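Cellulose synthase 1 (Gluconacetobacter xylinus, PDB 4I86) carries a C-terminal PilZ domain, a small module built around a curled antiparallel beta-sheet, which serves as its regulatory domain. Local coordinates at residues I27-V32 and V43-A49; L51-V57 and P71-A77; K6-H10 and L36-G40. All coordinates share one frame; numbering follows the deposited sequence.

Interaction 1. Residues I27-V32 and V43-A49; sequences IIVTGV and VKMSWPA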
loop_
_atom_site.group_PDB
_atom_site.type_symbol
_atom_site.label_atom_id
_atom_site.label_comp_id
_atom_site.label_asym_id
_atom_site.label_seq_id
_atom_site.Cartn_x
_atom_site.Cartn_y
_atom_site.Cartn_z
ATOM N N ILE A 27 13.420 5.337 6.457
ATOM C CA ILE A 27 12.238 5.097 7.284
ATOM C C ILE A 27 11.629 3.722 7.011
ATOM O O ILE A 27 11.482 3.311 5.854
ATOM C CB ILE A 27 11.166 6.190 7.073
ATOM C CG1 ILE A 27 11.742 7.581 7.378
ATOM C CG2 ILE A 27 9.938 5.913 7.926
ATOM C CD1 ILE A 27 10.827 8.734 6.968
ATOM N N ILE A 28 11.285 3.021 8.086
ATOM C CA ILE A 28 10.648 1.712 8.014
ATOM C C ILE A 28 9.658 1.559 9.155
ATOM O O ILE A 28 10.032 1.694 10.329
ATOM C CB ILE A 28 11.659 0.567 8.146
ATOM C CG1 ILE A 28 12.690 0.607 7.014
ATOM C CG2 ILE A 28 10.930 -0.779 8.193
ATOM C CD1 ILE A 28 13.641 -0.560 7.068
ATOM N N VAL A 29 8.400 1.272 8.821
ATOM C CA VAL A 29 7.384 1.095 9.854
ATOM C C VAL A 29 6.518 -0.101 9.545
ATOM O O VAL A 29 6.545 -0.628 8.432
ATOM C CB VAL A 29 6.483 2.351 10.014
ATOM C CG1 VAL A 29 7.334 3.603 10.209
ATOM C CG2 VAL A 29 5.578 2.510 8.790
ATOM N N THR A 30 5.747 -0.518 10.543
ATOM C CA THR A 30 4.843 -1.649 10.426
ATOM C C THR A 30 3.432 -1.143 10.724
ATOM O O THR A 30 3.280 -0.077 11.316
ATOM C CB THR A 30 5.267 -2.764 11.416
ATOM O OG1 THR A 30 6.611 -3.172 11.108
ATOM C CG2 THR A 30 4.356 -3.967 11.312
ATOM N N GLY A 31 2.410 -1.893 10.309
ATOM C CA GLY A 31 1.024 -1.476 10.477
ATOM C C GLY A 31 0.060 -2.547 10.013
ATOM O O GLY A 31 0.490 -3.655 9.689
ATOM N N VAL A 32 -1.244 -2.247 10.013
ATOM C CA VAL A 32 -2.218 -3.123 9.378
ATOM C C VAL A 32 -3.063 -2.324 8.405
ATOM O O VAL A 32 -3.280 -1.122 8.591
ATOM C CB VAL A 32 -3.154 -3.856 10.388
ATOM C CG1 VAL A 32 -2.381 -4.871 11.220
ATOM C CG2 VAL A 32 -3.884 -2.853 11.276
ATOM N N VAL A 43 -3.796 2.528 5.508
ATOM C CA VAL A 43 -3.130 1.694 6.509
ATOM C C VAL A 43 -3.120 2.302 7.915
ATOM O O VAL A 43 -2.808 3.488 8.091
ATOM C CB VAL A 43 -1.665 1.409 6.117
ATOM C CG1 VAL A 43 -1.029 0.405 7.095
ATOM C CG2 VAL A 43 -1.575 0.902 4.667
ATOM N N LYS A 44 -3.450 1.489 8.919
ATOM C CA LYS A 44 -3.277 1.929 10.306
ATOM C C LYS A 44 -1.790 1.888 10.648
ATOM O O LYS A 44 -1.184 0.815 10.740
ATOM C CB LYS A 44 -4.070 1.062 11.281
ATOM C CG LYS A 44 -4.135 1.633 12.704
ATOM C CD LYS A 44 -4.976 0.729 13.617
ATOM C CE LYS A 44 -4.561 0.855 15.080
ATOM N NZ LYS A 44 -5.218 -0.188 15.932
ATOM N N MET A 45 -1.197 3.062 10.822
ATOM C CA MET A 45 0.242 3.153 10.978
ATOM C C MET A 45 0.641 4.550 11.426
ATOM O O MET A 45 -0.146 5.491 11.305
ATOM C CB MET A 45 0.928 2.833 9.645
ATOM C CG MET A 45 0.554 3.787 8.518
ATOM S SD MET A 45 1.626 3.619 7.075
ATOM C CE MET A 45 2.685 5.051 7.255
ATOM N N SER A 46 1.868 4.684 11.921
ATOM C CA SER A 46 2.393 5.984 12.330
ATOM C C SER A 46 3.684 6.323 11.592
ATOM O O SER A 46 4.725 5.703 11.826
ATOM C CB SER A 46 2.608 6.028 13.848
ATOM O OG SER A 46 1.423 5.646 14.541
ATOM N N TRP A 47 3.600 7.309 10.700
ATOM C CA TRP A 47 4.736 7.784 9.905
ATOM C C TRP A 47 5.516 8.856 10.678
ATOM O O TRP A 47 4.941 9.870 11.087
ATOM C CB TRP A 47 4.221 8.344 8.571
ATOM C CG TRP A 47 5.255 8.533 7.486
ATOM C CD1 TRP A 47 5.711 9.720 6.986
ATOM C CD2 TRP A 47 5.940 7.501 6.752
ATOM N NE1 TRP A 47 6.643 9.492 5.998
ATOM C CE2 TRP A 47 6.797 8.141 5.832
ATOM C CE3 TRP A 47 5.908 6.101 6.785
ATOM C CZ2 TRP A 47 7.617 7.427 4.952
ATOM C CZ3 TRP A 47 6.725 5.395 5.915
ATOM C CH2 TRP A 47 7.563 6.058 5.010
ATOM N N PRO A 48 6.831 8.636 10.870
ATOM C CA PRO A 48 7.676 9.456 11.754
ATOM C C PRO A 48 8.296 10.685 11.094
ATOM O O PRO A 48 9.432 11.035 11.412
ATOM C CB PRO A 48 8.801 8.490 12.132
ATOM C CG PRO A 48 8.973 7.669 10.882
ATOM C CD PRO A 48 7.569 7.478 10.328
ATOM N N ALA A 49 7.578 11.324 10.185
ATOM C CA ALA A 49 8.059 12.564 9.601
ATOM C C ALA A 49 6.891 13.311 8.996
ATOM O O ALA A 49 5.816 12.743 8.802
ATOM C CB ALA A 49 9.123 12.284 8.550
#
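With chi1 at -57°, Ile27 holds CG2 anti to its backbone N, and Trp47, whose CG also lies anti to N (chi1 -164°), brings one face of its indole against that methyl. The evidence for a CH-pi contact is direct: CG2 of Ile27 stands 3.9 Å from the centroid of the Trp47 six-membered ring and 16° off the ring normal. The same methyl meets CG of Pro48 at 3.6 Å, and the proline packs on the same indole face, so the methyl is shared between two rings.

Val29 divides its branches. CG2 comes in at the indole edge, near the ring plane, 4.1 Å from CE3 of Trp47, and also touches the terminal methyl of Met45; CG1 turns to Pro48, with CD at 3.9 Å. Beyond the segments, Val20 of strand 17-22 touches both Val29 and Trp47.

At the other end the backbones take over. Val32 and Lys44 form an antiparallel hydrogen-bonded pair: Val32 N donates to Lys44 O at 3.1 Å, while Lys44 N gives a shorter bond to Val32 O, 2.6 Å. From there the chains splay, the CA atoms of Ile27 and Pro48 standing 7.7 Å apart, and side chains fill the wedge. The contact lies at the open end of the beta hairpin of strands 28-36 and 40-44, in the curled antiparallel sheet of a PilZ domain.

Interaction 2. Residues L51-V57 and P71-A77; sequences LSGPTPV and PARIIRA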
loop_
_atom_site.group_PDB
_atom_site.type_symbol
_atom_site.label_atom_id
_atom_site.label_comp_id
_atom_site.label_asym_id
_atom_site.label_seq_id
_atom_site.Cartn_x
_atom_site.Cartn_y
_atom_site.Cartn_z
ATOM N N LEU A 51 5.116 14.918 5.888
ATOM C CA LEU A 51 5.120 14.705 4.455
ATOM C C LEU A 51 5.217 16.037 3.729
ATOM O O LEU A 51 4.345 16.895 3.895
ATOM C CB LEU A 51 3.826 14.007 4.034
ATOM C CG LEU A 51 3.934 12.639 3.369
ATOM C CD1 LEU A 51 5.393 12.200 3.268
ATOM C CD2 LEU A 51 3.108 11.624 4.142
ATOM N N SER A 52 6.265 16.226 2.934
ATOM C CA SER A 52 6.223 17.294 1.940
ATOM C C SER A 52 4.999 17.032 1.065
ATOM O O SER A 52 4.109 17.880 0.928
ATOM C CB SER A 52 7.473 17.284 1.064
ATOM O OG SER A 52 7.148 17.686 -0.264
ATOM N N GLY A 53 4.969 15.835 0.486
ATOM C CA GLY A 53 3.869 15.388 -0.348
ATOM C C GLY A 53 4.118 13.959 -0.792
ATOM O O GLY A 53 4.869 13.233 -0.136
ATOM N N PRO A 54 3.494 13.547 -1.909
ATOM C CA PRO A 54 3.666 12.200 -2.488
ATOM C C PRO A 54 5.115 11.676 -2.410
ATOM O O PRO A 54 5.994 12.145 -3.136
ATOM C CB PRO A 54 3.229 12.400 -3.939
ATOM C CG PRO A 54 2.141 13.464 -3.836
ATOM C CD PRO A 54 2.536 14.370 -2.679
ATOM N N THR A 55 5.348 10.696 -1.538
ATOM C CA THR A 55 6.694 10.201 -1.238
ATOM C C THR A 55 6.802 8.707 -1.529
ATOM O O THR A 55 6.062 7.921 -0.952
ATOM C CB THR A 55 7.042 10.443 0.255
ATOM O OG1 THR A 55 7.206 11.846 0.481
ATOM C CG2 THR A 55 8.317 9.706 0.657
ATOM N N PRO A 56 7.737 8.318 -2.416
ATOM C CA PRO A 56 7.860 6.928 -2.872
ATOM C C PRO A 56 8.300 5.959 -1.783
ATOM O O PRO A 56 9.258 6.211 -1.035
ATOM C CB PRO A 56 8.901 6.995 -4.000
ATOM C CG PRO A 56 9.579 8.295 -3.848
ATOM C CD PRO A 56 8.624 9.227 -3.161
ATOM N N VAL A 57 7.574 4.847 -1.705
ATOM C CA VAL A 57 7.804 3.810 -0.692
ATOM C C VAL A 57 7.639 2.425 -1.313
ATOM O O VAL A 57 7.242 2.292 -2.482
ATOM C CB VAL A 57 6.798 3.913 0.487
ATOM C CG1 VAL A 57 6.819 5.311 1.133
ATOM C CG2 VAL A 57 5.383 3.539 0.034
ATOM N N PRO A 71 5.496 -1.143 -5.084
ATOM C CA PRO A 71 5.915 0.266 -5.003
ATOM C C PRO A 71 4.687 1.141 -4.829
ATOM O O PRO A 71 3.593 0.784 -5.287
ATOM C CB PRO A 71 6.542 0.549 -6.380
ATOM C CG PRO A 71 6.822 -0.793 -6.967
ATOM C CD PRO A 71 5.748 -1.715 -6.415
ATOM N N ALA A 72 4.860 2.279 -4.175
ATOM C CA ALA A 72 3.736 3.158 -3.936
ATOM C C ALA A 72 4.237 4.540 -3.596
ATOM O O ALA A 72 5.446 4.797 -3.576
ATOM C CB ALA A 72 2.833 2.610 -2.825
ATOM N N ARG A 73 3.292 5.432 -3.356
ATOM C CA ARG A 73 3.599 6.770 -2.899
ATOM C C ARG A 73 2.730 7.044 -1.678
ATOM O O ARG A 73 1.515 6.891 -1.757
ATOM C CB ARG A 73 3.327 7.782 -4.028
ATOM C CG ARG A 73 4.554 8.049 -4.911
ATOM C CD ARG A 73 4.301 9.015 -6.058
ATOM N NE ARG A 73 3.747 8.340 -7.231
ATOM C CZ ARG A 73 3.733 8.846 -8.465
ATOM N NH1 ARG A 73 4.256 10.048 -8.713
ATOM N NH2 ARG A 73 3.198 8.138 -9.458
ATOM N N ILE A 74 3.336 7.396 -0.542
ATOM C CA ILE A 74 2.516 7.845 0.577
ATOM C C ILE A 74 2.076 9.277 0.266
ATOM O O ILE A 74 2.884 10.107 -0.159
ATOM C CB ILE A 74 3.218 7.730 1.976
ATOM C CG1 ILE A 74 2.220 8.072 3.097
ATOM C CG2 ILE A 74 4.459 8.616 2.052
ATOM C CD1 ILE A 74 2.596 7.541 4.469
ATOM N N ILE A 75 0.786 9.558 0.425
ATOM C CA ILE A 75 0.281 10.872 0.041
ATOM C C ILE A 75 -0.246 11.665 1.238
ATOM O O ILE A 75 -0.289 12.893 1.203
ATOM C CB ILE A 75 -0.800 10.782 -1.080
ATOM C CG1 ILE A 75 -1.985 9.924 -0.638
ATOM C CG2 ILE A 75 -0.190 10.234 -2.381
ATOM C CD1 ILE A 75 -3.232 10.083 -1.520
ATOM N N ARG A 76 -0.651 10.961 2.291
ATOM C CA ARG A 76 -1.050 11.610 3.536
ATOM C C ARG A 76 -0.708 10.738 4.733
ATOM O O ARG A 76 -0.718 9.509 4.640
ATOM C CB ARG A 76 -2.553 11.913 3.549
ATOM C CG ARG A 76 -2.976 12.907 4.626
ATOM C CD ARG A 76 -4.385 12.618 5.128
ATOM N NE ARG A 76 -4.413 11.505 6.080
ATOM C CZ ARG A 76 -4.828 11.602 7.343
ATOM N NH1 ARG A 76 -5.269 12.764 7.814
ATOM N NH2 ARG A 76 -4.809 10.533 8.133
ATOM N N ALA A 77 -0.416 11.387 5.859
ATOM C CA ALA A 77 -0.156 10.697 7.120
ATOM C C ALA A 77 -0.771 11.481 8.280
ATOM O O ALA A 77 -0.444 12.650 8.484
ATOM C CB ALA A 77 1.348 10.527 7.326
#
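Thr55 and Val57 pair with Ile74 and Ala72 in the open end of an antiparallel beta hairpin, strands 55-63 and 66-77. Four backbone bonds define the register: Thr55 N to Ile74 O at 2.9 Å and its return bond, then Val57 N to Ala72 O at 2.8 Å and its return. Pro56, which has no N-H to give, occupies the non-hydrogen-bonded pair opposite Arg73, where its CA lies 3.3 Å from Ala72 O in a CA-H...O contact.

On the face carrying Thr55, Val57, Ala72 and Ile74, CG2 of Ile74 packs on CB of Thr55 at 3.6 Å. The other branch of Ile74, CG1, is anti to the backbone N (chi1 -173°) and reaches CD2 of Leu51 at 3.8 Å; that same leucine methyl also meets CB of Ala77.

Farther out, strand 82-86 flanks strand 66-77: Arg73 bonds through its backbone to Ile85, and Ile75 and Arg76 both face Ile83 in a classic beta bulge. The turn leading into strand 55-63 has a tie of its own, Thr55 OG1 donating to Gly53 O at 2.8 Å.

Interaction 3. Residues K6-H10 and L36-G40; sequences KRNSH and LSMGG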
loop_
_atom_site.group_PDB
_atom_site.type_symbol
_atom_site.label_atom_id
_atom_site.label_comp_id
_atom_site.label_asym_id
_atom_site.label_seq_id
_atom_site.Cartn_x
_atom_site.Cartn_y
_atom_site.Cartn_z
ATOM N N LYS A 6 -10.754 5.232 -17.081
ATOM C CA LYS A 6 -11.711 5.136 -15.981
ATOM C C LYS A 6 -11.497 3.842 -15.197
ATOM O O LYS A 6 -11.330 2.758 -15.773
ATOM C CB LYS A 6 -13.155 5.281 -16.472
ATOM C CG LYS A 6 -14.004 6.216 -15.599
ATOM C CD LYS A 6 -15.317 6.621 -16.268
ATOM C CE LYS A 6 -16.481 5.776 -15.765
ATOM N NZ LYS A 6 -17.797 6.302 -16.230
ATOM N N ARG A 7 -11.500 3.974 -13.875
ATOM C CA ARG A 7 -11.040 2.912 -12.995
ATOM C C ARG A 7 -12.028 2.643 -11.858
ATOM O O ARG A 7 -12.385 3.559 -11.107
ATOM C CB ARG A 7 -9.683 3.324 -12.415
ATOM C CG ARG A 7 -8.807 2.172 -11.968
ATOM C CD ARG A 7 -7.364 2.428 -12.370
ATOM N NE ARG A 7 -6.464 1.409 -11.838
ATOM C CZ ARG A 7 -5.368 1.672 -11.129
ATOM N NH1 ARG A 7 -4.607 0.677 -10.682
ATOM N NH2 ARG A 7 -5.031 2.934 -10.870
ATOM N N ASN A 8 -12.487 1.400 -11.731
ATOM C CA ASN A 8 -13.284 1.038 -10.561
ATOM C C ASN A 8 -12.339 0.742 -9.404
ATOM O O ASN A 8 -11.288 0.130 -9.608
ATOM C CB ASN A 8 -14.207 -0.148 -10.851
ATOM C CG ASN A 8 -15.636 0.286 -11.180
ATOM O OD1 ASN A 8 -16.120 1.320 -10.696
ATOM N ND2 ASN A 8 -16.318 -0.506 -12.005
ATOM N N SER A 9 -12.683 1.193 -8.202
ATOM C CA SER A 9 -11.759 1.068 -7.071
ATOM C C SER A 9 -11.615 -0.382 -6.624
ATOM O O SER A 9 -10.513 -0.836 -6.277
ATOM C CB SER A 9 -12.199 1.948 -5.889
ATOM O OG SER A 9 -13.432 1.513 -5.338
ATOM N N HIS A 10 -12.721 -1.121 -6.650
ATOM C CA HIS A 10 -12.752 -2.426 -6.004
ATOM C C HIS A 10 -12.256 -2.240 -4.568
ATOM O O HIS A 10 -11.415 -3.010 -4.085
ATOM C CB HIS A 10 -11.890 -3.456 -6.756
ATOM C CG HIS A 10 -12.373 -3.748 -8.144
ATOM N ND1 HIS A 10 -11.907 -3.077 -9.257
ATOM C CD2 HIS A 10 -13.314 -4.618 -8.598
ATOM C CE1 HIS A 10 -12.530 -3.528 -10.335
ATOM N NE2 HIS A 10 -13.383 -4.456 -9.965
ATOM N N LEU A 36 -8.106 -1.718 0.822
ATOM C CA LEU A 36 -7.240 -1.791 -0.342
ATOM C C LEU A 36 -8.132 -1.554 -1.539
ATOM O O LEU A 36 -9.297 -1.915 -1.518
ATOM C CB LEU A 36 -6.582 -3.172 -0.441
ATOM C CG LEU A 36 -5.557 -3.439 0.668
ATOM C CD1 LEU A 36 -5.194 -4.894 0.749
ATOM C CD2 LEU A 36 -4.314 -2.631 0.421
ATOM N N SER A 37 -7.591 -0.925 -2.574
ATOM C CA SER A 37 -8.324 -0.753 -3.817
ATOM C C SER A 37 -7.349 -0.882 -4.973
ATOM O O SER A 37 -6.128 -0.983 -4.765
ATOM C CB SER A 37 -8.990 0.627 -3.858
ATOM O OG SER A 37 -8.010 1.629 -3.665
ATOM N N MET A 38 -7.879 -0.868 -6.190
ATOM C CA MET A 38 -7.030 -0.795 -7.371
ATOM C C MET A 38 -6.222 0.515 -7.395
ATOM O O MET A 38 -5.211 0.614 -8.084
ATOM C CB MET A 38 -7.870 -0.938 -8.646
ATOM C CG MET A 38 -8.353 -2.362 -8.920
ATOM S SD MET A 38 -7.059 -3.625 -8.910
ATOM C CE MET A 38 -5.893 -2.989 -10.135
ATOM N N GLY A 39 -6.662 1.516 -6.635
ATOM C CA GLY A 39 -5.976 2.802 -6.617
ATOM C C GLY A 39 -4.844 2.877 -5.591
ATOM O O GLY A 39 -3.799 3.487 -5.830
ATOM N N GLY A 40 -5.057 2.258 -4.440
ATOM C CA GLY A 40 -4.074 2.289 -3.373
ATOM C C GLY A 40 -4.490 1.603 -2.090
ATOM O O GLY A 40 -5.227 0.599 -2.096
#
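Met38 O sits over one face of the Arg7 guanidinium, just 2.7 Å from NH1, yet the angle is too poor for a hydrogen bond: because the oxygen stands over the plane, the N-H bonds do not point at it. So short a separation is best read with caution. The clear polar link is a backbone one: Met38 N donates to Ser9 O at 2.6 Å, with an N-H...O angle of 172°. CB of Ser37 also crowds this oxygen, at 3.2 Å.

Met38 lies alongside His10, its CG 3.6 Å from ND1, and the ring is further tied by a weak bond from ND1 to Asn8 O. Met38 also touches Val97 of helix 91-105, while Phe102 of that helix meets the His10 ring with planes about 45° apart.

The contact brings together parts of the two signature sequences of PilZ domains: Arg7 with nearby Arg11 fits the RxxxR pattern, and Ser37 and Gly40 fit the DxSxxG pattern. In PilZ relatives both motifs contribute to the cyclic di-GMP site, and the same role is probable here.

The 36-40 turn is shaped by Ser37. Its chi1 of 56° sets OG between the backbone N and the carbonyl carbon, where it accepts from Gly40 N at 3.1 Å, an ST motif, and from Gly39 N at 3.3 Å, an ST turn. Ser37 O is hydrogen-bonded to NE1 of Trp86, and Ser9 OG to the backbone N of Arg11.

From the N terminus, residues 6-10 come first, and interaction 3 closes when the chain returns at 36-40. Interaction 1 opens within that span, at 27-32, and closes after it, at 43-49, so the two cross; their centres lie about 22 Å apart on opposite sides of the chain's centre. Interaction 2 follows in series, its loop running from 51-57 to 71-77. It adjoins interaction 1 in space as well: CE of Met45 lies 3.7 Å from CD1 of Ile74, and CB of Trp47 lies 3.8 Å from CB of Ala77. Interactions 1 and 2 each lie within one of two successive hairpins of the sheet, and these touches bring the hairpins together, whereas interaction 3 ties the N-terminal loop to the 36-40 turn.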